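Local coordinates for protein sensor histidine kinase CitA (Klebsiella pneumoniae, PDB 1P0Z) that senses citrate through its periplasmic domain and, as the histidine kinase of a two-component system, probably phosphorylates its partner CitB to induce citrate-fermentation genes, at residues I14-I19 with V119-T124. Numbering follows the deposited sequence. Where two conformers were deposited one is given.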
ATOM      1  N   ILE A  14       2.707  -7.110   6.962  0.50 18.51           N
ATOM      2  CA  ILE A  14       1.981  -6.962   8.219  0.50 19.22           C
ATOM      3  C   ILE A  14       1.406  -5.571   8.310  0.50 18.67           C
ATOM      4  O   ILE A  14       0.242  -5.407   8.641  0.50 17.95           O
ATOM      5  CB  ILE A  14       2.899  -7.236   9.449  0.50 20.34           C
ATOM      6  CG1 ILE A  14       3.146  -8.742   9.570  0.50 21.02           C
ATOM      7  CG2 ILE A  14       2.263  -6.669  10.740  0.50 21.14           C
ATOM      8  CD1 ILE A  14       1.873  -9.557   9.812  0.50 22.56           C
ATOM      9  N   GLN A  15       2.214  -4.571   7.988  1.00 17.34           N
ATOM     10  CA  GLN A  15       1.764  -3.178   8.059  1.00 17.58           C
ATOM     11  C   GLN A  15       0.646  -2.899   7.043  1.00 18.24           C
ATOM     12  O   GLN A  15      -0.316  -2.180   7.354  1.00 17.96           O
ATOM     13  CB  GLN A  15       2.924  -2.223   7.810  1.00 17.68           C
ATOM     14  CG  GLN A  15       3.890  -2.212   8.993  1.00 18.60           C
ATOM     15  CD  GLN A  15       5.127  -1.399   8.670  1.00 19.87           C
ATOM     16  OE1 GLN A  15       5.200  -0.223   9.014  1.00 21.44           O
ATOM     17  NE2 GLN A  15       6.094  -2.007   7.983  1.00 19.77           N
ATOM     18  N   ALA A  16       0.746  -3.468   5.836  1.00 17.57           N
ATOM     19  CA  ALA A  16      -0.304  -3.206   4.842  1.00 18.94           C
ATOM     20  C   ALA A  16      -1.627  -3.825   5.271  1.00 18.56           C
ATOM     21  O   ALA A  16      -2.688  -3.257   5.024  1.00 18.15           O
ATOM     22  CB  ALA A  16       0.106  -3.775   3.477  1.00 18.15           C
ATOM     23  N   MET A  17      -1.541  -4.997   5.859  1.00 17.42           N
ATOM     24  CA  MET A  17      -2.746  -5.656   6.358  1.00 18.12           C
ATOM     25  C   MET A  17      -3.373  -4.813   7.472  1.00 18.59           C
ATOM     26  O   MET A  17      -4.593  -4.595   7.478  1.00 20.17           O
ATOM     27  CB  MET A  17      -2.411  -7.068   6.825  1.00 18.67           C
ATOM     28  CG  MET A  17      -2.090  -7.955   5.646  1.00 21.70           C
ATOM     29  SD  MET A  17      -1.659  -9.607   6.131  1.00 27.37           S
ATOM     30  CE  MET A  17      -3.227 -10.150   6.779  1.00 29.28           C
ATOM     31  N   GLN A  18      -2.555  -4.335   8.400  1.00 18.69           N
ATOM     32  CA  GLN A  18      -3.060  -3.544   9.515  1.00 19.84           C
ATOM     33  C   GLN A  18      -3.698  -2.255   9.043  1.00 18.93           C
ATOM     34  O   GLN A  18      -4.788  -1.889   9.486  1.00 20.51           O
ATOM     35  CB  GLN A  18      -1.919  -3.211  10.485  1.00 19.78           C
ATOM     36  CG  GLN A  18      -1.466  -4.409  11.235  1.00 21.02           C
ATOM     37  CD  GLN A  18      -0.275  -4.123  12.108  1.00 24.85           C
ATOM     38  OE1 GLN A  18       0.716  -3.543  11.657  1.00 25.35           O
ATOM     39  NE2 GLN A  18      -0.352  -4.543  13.356  1.00 25.08           N
ATOM     40  N   ILE A  19      -3.028  -1.551   8.135  1.00 16.81           N
ATOM     41  CA  ILE A  19      -3.554  -0.278   7.681  1.00 18.31           C
ATOM     42  C   ILE A  19      -4.830  -0.489   6.887  1.00 18.38           C
ATOM     43  O   ILE A  19      -5.831   0.247   7.074  1.00 18.87           O
ATOM     44  CB  ILE A  19      -2.514   0.457   6.803  1.00 18.39           C
ATOM     45  CG1 ILE A  19      -1.300   0.812   7.662  1.00 19.06           C
ATOM     46  CG2 ILE A  19      -3.137   1.674   6.145  1.00 18.86           C
ATOM     47  CD1 ILE A  19      -0.159   1.396   6.864  1.00 20.96           C
ATOM     48  N   VAL A 119      -3.894  -1.136  -0.149  1.00 17.49           N
ATOM     49  CA  VAL A 119      -2.820  -0.431   0.563  1.00 16.31           C
ATOM     50  C   VAL A 119      -1.525  -1.160   0.182  1.00 16.09           C
ATOM     51  O   VAL A 119      -1.485  -2.389   0.154  1.00 16.50           O
ATOM     52  CB  VAL A 119      -2.964  -0.533   2.098  1.00 17.12           C
ATOM     53  CG1 VAL A 119      -1.700   0.037   2.790  1.00 17.26           C
ATOM     54  CG2 VAL A 119      -4.218   0.235   2.552  1.00 18.19           C
ATOM     55  N   SER A 120      -0.503  -0.370  -0.136  1.00 15.46           N
ATOM     56  CA  SER A 120       0.807  -0.931  -0.494  1.00 16.57           C
ATOM     57  C   SER A 120       1.824  -0.229   0.399  1.00 16.62           C
ATOM     58  O   SER A 120       1.905   1.005   0.393  1.00 17.68           O
ATOM     59  CB  SER A 120       1.126  -0.623  -1.970  1.00 16.85           C
ATOM     60  OG  SER A 120       2.443  -1.101  -2.294  1.00 17.80           O
ATOM     61  N   VAL A 121       2.585  -1.012   1.164  1.00 15.86           N
ATOM     62  CA  VAL A 121       3.624  -0.444   2.019  1.00 16.73           C
ATOM     63  C   VAL A 121       4.933  -0.896   1.378  1.00 16.37           C
ATOM     64  O   VAL A 121       5.161  -2.083   1.197  1.00 16.91           O
ATOM     65  CB  VAL A 121       3.505  -0.988   3.455  1.00 16.07           C
ATOM     66  CG1 VAL A 121       4.704  -0.583   4.275  1.00 17.58           C
ATOM     67  CG2 VAL A 121       2.170  -0.479   4.078  1.00 18.33           C
ATOM     68  N   GLY A 122       5.794   0.053   1.065  1.00 16.07           N
ATOM     69  CA  GLY A 122       7.006  -0.310   0.344  1.00 15.89           C
ATOM     70  C   GLY A 122       8.320   0.115   0.964  1.00 17.14           C
ATOM     71  O   GLY A 122       8.404   1.133   1.657  1.00 16.40           O
ATOM     72  N   TYR A 123       9.332  -0.719   0.697  1.00 16.53           N
ATOM     73  CA  TYR A 123      10.708  -0.468   1.166  1.00 16.93           C
ATOM     74  C   TYR A 123      11.635  -0.499  -0.047  1.00 17.29           C
ATOM     75  O   TYR A 123      11.776  -1.532  -0.692  1.00 18.33           O
ATOM     76  CB  TYR A 123      11.178  -1.551   2.139  1.00 16.95           C
ATOM     77  CG  TYR A 123      10.532  -1.482   3.506  1.00 18.59           C
ATOM     78  CD1 TYR A 123       9.223  -1.923   3.704  1.00 18.97           C
ATOM     79  CD2 TYR A 123      11.246  -0.997   4.598  1.00 19.05           C
ATOM     80  CE1 TYR A 123       8.625  -1.887   4.983  1.00 19.64           C
ATOM     81  CE2 TYR A 123      10.671  -0.945   5.882  1.00 18.84           C
ATOM     82  CZ  TYR A 123       9.351  -1.394   6.055  1.00 20.27           C
ATOM     83  OH  TYR A 123       8.800  -1.296   7.300  1.00 19.64           O
ATOM     84  N   THR A 124      12.236   0.629  -0.415  0.59 17.21           N
ATOM     85  CA  THR A 124      13.126   0.623  -1.578  0.59 18.75           C
ATOM     86  C   THR A 124      14.442  -0.060  -1.171  0.59 19.19           C
ATOM     87  O   THR A 124      15.122   0.360  -0.237  0.59 19.90           O
ATOM     88  CB  THR A 124      13.370   2.054  -2.077  0.59 18.84           C
ATOM     89  OG1 THR A 124      12.137   2.555  -2.600  0.59 19.25           O
ATOM     90  CG2 THR A 124      14.477   2.081  -3.173  0.59 17.54           C
TER
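Apolar side chains carry most of the joint between helix 14-19 and strand 119-124, roughly antiparallel at 152° with axes 7.4 Å apart. Ala16 sits over Val121, its CB 3.9 Å from Val121 CG2; being so small, it lets that methyl reach the helix backbone, 3.7 Å from Ala16 N. Val121 CG2, anti to its own carbonyl carbon, is the branch that meets the helix, and Ile19 CD1 touches it at 4.1 Å. One turn on, Ile19 CG2 sits over the fork of Val119, 4.0 Å from both Val119 CG1 and Val119 CG2. Here helix 6-20 packs on strand 115-124, the central strand of the five-stranded antiparallel sheet of this periplasmic PAS-like (Cache) domain; on the strand's other face Ser120 OG hydrogen-bonds a citrate anion, and neighbouring strand 101-109 carries the citrate-binding Arg103 and Lys105. The polar part is a hydrogen bond from Gln15 NE2 to Tyr123 OH, 2.9 Å long with an N-H...O angle of 155°. The hydroxyl lies in the amide plane, which is turned 55° from the ring. Gln15 NE2 also bonds Arg11 O and its OE1 Ser48 OG, fixing the amide's rotation; Tyr123 OH is also hydrogen-bonded to Asp49 OD1.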